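Local coordinates for protein putative tryptophan halogenase (Xanthomonas campestris pv. campestris, PDB 6Y1W) that is a flavin-dependent halogenase, crystallised here without its flavin, and is thought to bind FAD in a Rossmann-type domain, at residues Ala33-Ser36 and Lys37-Arg41; Glu476-Arg479 and Gln480-Ala484. All coordinates share one frame; numbering follows the deposited sequence. Where two conformers were deposited one is given.

Overall arrangement
Both contacts are local ones, each made along a single helix, and they lie far apart in the chain. Their centres are about 45 Å apart and their nearest atoms about 35 Å. Contact 1 lies in the last turns of helix 25-39, in the part of the fold predicted to bind FAD. It is buried, and its side chains are mostly short or apolar. Contact 2 lies on helix 468-486, away from the annotated sites and only partly buried. In both, only backbone hydrogen bonds join the two segments. Contact 2 adds long charged side chains: an Arg479-Glu476 pair inside its first segment, seen in one conformer of Glu476, and a guanidinium folded back over the backbone.

Contact 1. Residues Ala33-Ser36 and Lys37-Arg41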
ATOM      1  N   ALA A  33       2.515  24.925 -11.415  1.00 12.32           N
ATOM      2  CA  ALA A  33       2.024  24.245 -12.609  1.00 13.62           C
ATOM      3  C   ALA A  33       0.877  23.309 -12.280  1.00 15.18           C
ATOM      4  O   ALA A  33      -0.173  23.337 -12.939  1.00 14.52           O
ATOM      5  CB  ALA A  33       3.181  23.474 -13.274  1.00 15.15           C
ATOM      6  N   ALA A  34       1.059  22.452 -11.267  1.00 14.41           N
ATOM      7  CA  ALA A  34       0.012  21.494 -10.935  1.00 13.07           C
ATOM      8  C   ALA A  34      -1.214  22.195 -10.355  1.00 13.38           C
ATOM      9  O   ALA A  34      -2.348  21.816 -10.684  1.00 14.87           O
ATOM     10  CB  ALA A  34       0.547  20.454  -9.945  1.00 17.70           C
ATOM     11  N   LEU A  35      -1.001  23.186  -9.475  1.00 15.10           N
ATOM     12  CA  LEU A  35      -2.137  23.862  -8.846  1.00 12.86           C
ATOM     13  C   LEU A  35      -2.935  24.651  -9.876  1.00 16.19           C
ATOM     14  O   LEU A  35      -4.174  24.642  -9.840  1.00 16.23           O
ATOM     15  CB  LEU A  35      -1.640  24.785  -7.726  1.00 15.56           C
ATOM     16  CG  LEU A  35      -2.697  25.575  -6.975  1.00 25.20           C
ATOM     17  CD1 LEU A  35      -3.610  24.550  -6.258  1.00 23.64           C
ATOM     18  CD2 LEU A  35      -2.015  26.533  -5.955  1.00 21.40           C
ATOM     19  N   SER A  36      -2.248  25.342 -10.806  1.00 13.69           N
ATOM     20  CA  SER A  36      -2.973  26.158 -11.773  1.00 14.61           C
ATOM     21  C   SER A  36      -3.665  25.289 -12.814  1.00 16.74           C
ATOM     22  O   SER A  36      -4.788  25.603 -13.235  1.00 15.51           O
ATOM     23  CB  SER A  36      -2.044  27.193 -12.435  1.00 16.03           C
ATOM     24  OG  SER A  36      -1.075  26.566 -13.296  1.00 15.37           O
ATOM     25  N   LYS A  37      -3.025  24.188 -13.225  1.00 12.82           N
ATOM     26  CA  LYS A  37      -3.666  23.249 -14.148  1.00 15.59           C
ATOM     27  C   LYS A  37      -5.004  22.770 -13.598  1.00 18.96           C
ATOM     28  O   LYS A  37      -6.037  22.873 -14.275  1.00 17.08           O
ATOM     29  CB  LYS A  37      -2.728  22.057 -14.416  1.00 15.83           C
ATOM     30  CG  LYS A  37      -3.460  20.740 -14.871  1.00 20.91           C
ATOM     31  CD  LYS A  37      -4.003  20.873 -16.244  1.00 26.15           C
ATOM     32  CE  LYS A  37      -4.616  19.550 -16.731  1.00 16.24           C
ATOM     33  NZ  LYS A  37      -5.019  19.764 -18.101  1.00 21.07           N
ATOM     34  N   LEU A  38      -5.020  22.344 -12.327  1.00 14.73           N
ATOM     35  CA  LEU A  38      -6.206  21.706 -11.762  1.00 14.90           C
ATOM     36  C   LEU A  38      -7.230  22.719 -11.260  1.00 16.02           C
ATOM     37  O   LEU A  38      -8.430  22.527 -11.467  1.00 16.04           O
ATOM     38  CB  LEU A  38      -5.808  20.766 -10.624  1.00 12.88           C
ATOM     39  CG  LEU A  38      -6.937  19.978  -9.981  1.00 16.49           C
ATOM     40  CD1 LEU A  38      -7.429  18.962 -10.918  1.00 18.67           C
ATOM     41  CD2 LEU A  38      -6.439  19.344  -8.687  1.00 19.79           C
ATOM     42  N   LEU A  39      -6.782  23.790 -10.576  1.00 14.72           N
ATOM     43  CA  LEU A  39      -7.687  24.665  -9.838  1.00 12.63           C
ATOM     44  C   LEU A  39      -7.548  26.135 -10.231  1.00 13.07           C
ATOM     45  O   LEU A  39      -8.122  26.995  -9.555  1.00 19.90           O
ATOM     46  CB  LEU A  39      -7.468  24.504  -8.313  1.00 16.13           C
ATOM     47  CG  LEU A  39      -7.869  23.128  -7.769  1.00 15.42           C
ATOM     48  CD1 LEU A  39      -7.516  22.964  -6.293  1.00 18.08           C
ATOM     49  CD2 LEU A  39      -9.372  22.940  -7.962  1.00 17.40           C
ATOM     50  N   GLY A  40      -6.782  26.453 -11.284  1.00 14.41           N
ATOM     51  CA  GLY A  40      -6.566  27.848 -11.646  1.00 14.10           C
ATOM     52  C   GLY A  40      -7.850  28.583 -12.029  1.00 18.67           C
ATOM     53  O   GLY A  40      -7.856  29.814 -12.069  1.00 18.63           O
ATOM     54  N   ARG A  41      -8.930  27.860 -12.355  1.00 16.56           N
ATOM     55  CA  ARG A  41     -10.192  28.578 -12.642  1.00 15.55           C
ATOM     56  C   ARG A  41     -10.869  29.057 -11.374  1.00 19.75           C
ATOM     57  O   ARG A  41     -11.742  29.941 -11.426  1.00 23.05           O
ATOM     58  CB  ARG A  41     -11.168  27.687 -13.421  1.00 15.01           C
ATOM     59  CG  ARG A  41     -10.669  27.423 -14.813  1.00 16.66           C
ATOM     60  CD  ARG A  41     -11.500  26.322 -15.497  1.00 25.38           C
ATOM     61  NE  ARG A  41     -12.934  26.564 -15.400  1.00 31.06           N
ATOM     62  CZ  ARG A  41     -13.667  27.016 -16.414  1.00 63.70           C
ATOM     63  NH1 ARG A  41     -13.077  27.267 -17.581  1.00 49.23           N
ATOM     64  NH2 ARG A  41     -14.975  27.220 -16.267  1.00 50.61           N
TER
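Backbone bonds join Ala33-Ser36 to Lys37-Arg41 over the last turns of helix 25-39. Lys37 N donates to Ala33 O at 3.0 Å, and Leu38 N to Ala34 O at 3.2 Å. Leu39 N meets Leu35 O at 2.8 Å. The last bond departs from the pattern of these three. Gly40 N reaches Ser36 O at 2.9 Å, but its N-H...O angle is only 136° and the donor sits above the carbonyl plane.

Apolar contact is sparse. Leu35 and Leu39, one turn apart, bring their CD1 methyls to 4.2 Å. Leu35 is also packed on Leu43, Leu362 and Phe365, and Leu39 touches Val462 of the second subunit.

The polar side chains look elsewhere. Ser36 OG lies between its own backbone N and carbonyl carbon (chi1 69°), which lets it bond back to Ala32 O one turn earlier. Lys37 lays CB 3.2 Å from Ala33 O. Its chain then bends at chi2 (71°) and leads away to a salt bridge with Glu74.

This is the C-terminal part of the helix in a beta-alpha-beta unit, strand 18-22, helix 25-39 and strand 44-49. Together with a glycine-rich sequence where the helix begins, the unit is consistent with a Rossmann-type fold, where FAD is predicted to bind.

Contact 2. Residues Glu476-Arg479 and Gln480-Ala484; sequences EGIR and QRVEA
Arg481 folds back over the turn before it and lays its guanidinium on the backbone of Gly477 and Ile478. The setting is an alpha-helix: i to i+4 backbone bonds run through 476-484 of helix 468-486. Gly477 O stands 3.3 Å above the guanidinium plane, over its centre. The same oxygen accepts a bond from Arg481 N, at 3.1 Å. It is not bonded to the guanidinium, since the angle at NH1 is poor. At the far end of the group, Arg481 NH2 lies 3.7 Å from Ile478 CG1. The chain reaches this place through a bend at chi3 (-75°).

The other bonds of the turn are similar. Gln480 N donates to Glu476 O, and the Gln480 side chain runs past that oxygen with CG at 3.2 Å. Val482 N meets Ile478 O at 2.9 Å and nearly straight, and Val482 CG2 rests 3.4 Å from the same oxygen. Glu483 N donates to Arg479 O.

Further out, Ile478 is buried against Thr113 and Tyr139. Glu483 turns from the helix to a salt bridge with Arg144. Arg134 comes close to Arg479 NE and packs on Glu476, whose negative charge would probably ease the meeting of the two arginines.

In one of the two deposited conformers of Glu476, Arg479 grips the carboxylate side-on, one nitrogen to each oxygen. Arg479 NH2 reaches Glu476 OE1 at 2.9 Å, tilted from the guanidinium plane. Arg479 NE meets Glu476 OE2 on its syn side at 2.7 Å, almost straight and in that plane.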
ATOM      1  N   GLU A 476      17.051 -19.549 -17.729  1.00 22.77           N
ATOM      2  CA  GLU A 476      17.488 -19.278 -19.101  0.77 20.85           C
ATOM      3  C   GLU A 476      16.346 -18.783 -19.980  1.00 23.31           C
ATOM      4  O   GLU A 476      16.578 -17.977 -20.889  1.00 22.82           O
ATOM      5  CB  GLU A 476      18.132 -20.523 -19.723  0.77 21.79           C
ATOM      6  CG  GLU A 476      19.606 -20.652 -19.431  0.77 23.22           C
ATOM      7  CD  GLU A 476      20.416 -19.480 -19.984  0.77 34.61           C
ATOM      8  OE1 GLU A 476      20.731 -19.496 -21.196  0.77 30.50           O
ATOM      9  OE2 GLU A 476      20.734 -18.548 -19.203  0.77 23.91           O
ATOM     10  N   GLY A 477      15.111 -19.246 -19.742  1.00 18.71           N
ATOM     11  CA  GLY A 477      13.984 -18.709 -20.490  1.00 19.06           C
ATOM     12  C   GLY A 477      13.791 -17.228 -20.225  1.00 25.66           C
ATOM     13  O   GLY A 477      13.555 -16.450 -21.153  1.00 21.59           O
ATOM     14  N   ILE A 478      13.919 -16.818 -18.958  1.00 18.40           N
ATOM     15  CA  ILE A 478      13.895 -15.387 -18.622  1.00 17.69           C
ATOM     16  C   ILE A 478      15.031 -14.643 -19.332  1.00 20.41           C
ATOM     17  O   ILE A 478      14.816 -13.591 -19.960  1.00 20.48           O
ATOM     18  CB  ILE A 478      13.972 -15.205 -17.093  1.00 17.16           C
ATOM     19  CG1 ILE A 478      12.677 -15.701 -16.413  1.00 19.36           C
ATOM     20  CG2 ILE A 478      14.262 -13.746 -16.717  1.00 20.64           C
ATOM     21  CD1 ILE A 478      12.866 -15.921 -14.932  1.00 19.43           C
ATOM     22  N   ARG A 479      16.262 -15.162 -19.248  1.00 19.14           N
ATOM     23  CA  ARG A 479      17.384 -14.434 -19.844  1.00 22.02           C
ATOM     24  C   ARG A 479      17.218 -14.310 -21.357  1.00 21.63           C
ATOM     25  O   ARG A 479      17.581 -13.276 -21.953  1.00 21.15           O
ATOM     26  CB  ARG A 479      18.706 -15.111 -19.490  1.00 18.39           C
ATOM     27  CG  ARG A 479      19.924 -14.225 -19.779  1.00 24.32           C
ATOM     28  CD  ARG A 479      21.201 -14.849 -19.315  1.00 27.17           C
ATOM     29  NE  ARG A 479      21.496 -16.057 -20.072  1.00 27.83           N
ATOM     30  CZ  ARG A 479      22.028 -16.039 -21.285  1.00 40.93           C
ATOM     31  NH1 ARG A 479      22.325 -14.873 -21.852  1.00 42.74           N
ATOM     32  NH2 ARG A 479      22.264 -17.175 -21.922  1.00 38.11           N
ATOM     33  N   GLN A 480      16.676 -15.350 -22.006  1.00 20.33           N
ATOM     34  CA  GLN A 480      16.481 -15.274 -23.453  1.00 22.69           C
ATOM     35  C   GLN A 480      15.437 -14.239 -23.827  1.00 20.97           C
ATOM     36  O   GLN A 480      15.588 -13.546 -24.845  1.00 22.34           O
ATOM     37  CB  GLN A 480      16.091 -16.640 -24.023  1.00 24.51           C
ATOM     38  CG  GLN A 480      17.220 -17.621 -23.964  1.00 24.33           C
ATOM     39  CD  GLN A 480      16.762 -19.046 -24.263  1.00 39.82           C
ATOM     40  OE1 GLN A 480      15.573 -19.298 -24.491  1.00 43.59           O
ATOM     41  NE2 GLN A 480      17.702 -19.985 -24.239  1.00 44.29           N
ATOM     42  N   ARG A 481      14.385 -14.107 -23.010  1.00 18.20           N
ATOM     43  CA  ARG A 481      13.386 -13.085 -23.266  1.00 17.97           C
ATOM     44  C   ARG A 481      13.966 -11.683 -23.038  1.00 21.28           C
ATOM     45  O   ARG A 481      13.753 -10.785 -23.855  1.00 20.65           O
ATOM     46  CB  ARG A 481      12.157 -13.350 -22.405  1.00 21.34           C
ATOM     47  CG  ARG A 481      11.369 -14.606 -22.874  1.00 31.81           C
ATOM     48  CD  ARG A 481      10.039 -14.760 -22.144  1.00 41.02           C
ATOM     49  NE  ARG A 481      10.222 -15.250 -20.779  1.00 46.33           N
ATOM     50  CZ  ARG A 481      10.349 -16.534 -20.450  1.00 49.55           C
ATOM     51  NH1 ARG A 481      10.310 -17.480 -21.384  1.00 45.71           N
ATOM     52  NH2 ARG A 481      10.518 -16.872 -19.183  1.00 37.52           N
ATOM     53  N   VAL A 482      14.781 -11.498 -21.988  1.00 18.62           N
ATOM     54  CA  VAL A 482      15.454 -10.202 -21.799  1.00 16.46           C
ATOM     55  C   VAL A 482      16.322  -9.862 -23.004  1.00 18.15           C
ATOM     56  O   VAL A 482      16.281  -8.741 -23.532  1.00 22.77           O
ATOM     57  CB  VAL A 482      16.299 -10.238 -20.512  1.00 13.80           C
ATOM     58  CG1 VAL A 482      17.350  -9.068 -20.444  1.00 19.73           C
ATOM     59  CG2 VAL A 482      15.414 -10.292 -19.298  1.00 18.77           C
ATOM     60  N   GLU A 483      17.165 -10.813 -23.434  1.00 17.02           N
ATOM     61  CA  GLU A 483      18.083 -10.503 -24.516  1.00 18.41           C
ATOM     62  C   GLU A 483      17.338 -10.259 -25.823  1.00 20.99           C
ATOM     63  O   GLU A 483      17.768  -9.417 -26.614  1.00 19.93           O
ATOM     64  CB  GLU A 483      19.120 -11.620 -24.646  1.00 16.17           C
ATOM     65  CG  GLU A 483      20.140 -11.655 -23.506  1.00 19.67           C
ATOM     66  CD  GLU A 483      20.788 -10.314 -23.263  1.00 22.04           C
ATOM     67  OE1 GLU A 483      21.525  -9.834 -24.169  1.00 25.90           O
ATOM     68  OE2 GLU A 483      20.574  -9.745 -22.164  1.00 20.11           O
ATOM     69  N   ALA A 484      16.234 -10.964 -26.068  1.00 19.24           N
ATOM     70  CA  ALA A 484      15.513 -10.742 -27.325  1.00 19.84           C
ATOM     71  C   ALA A 484      14.856  -9.372 -27.337  1.00 27.81           C
ATOM     72  O   ALA A 484      14.736  -8.733 -28.394  1.00 22.01           O
ATOM     73  CB  ALA A 484      14.465 -11.826 -27.533  1.00 20.19           C
TER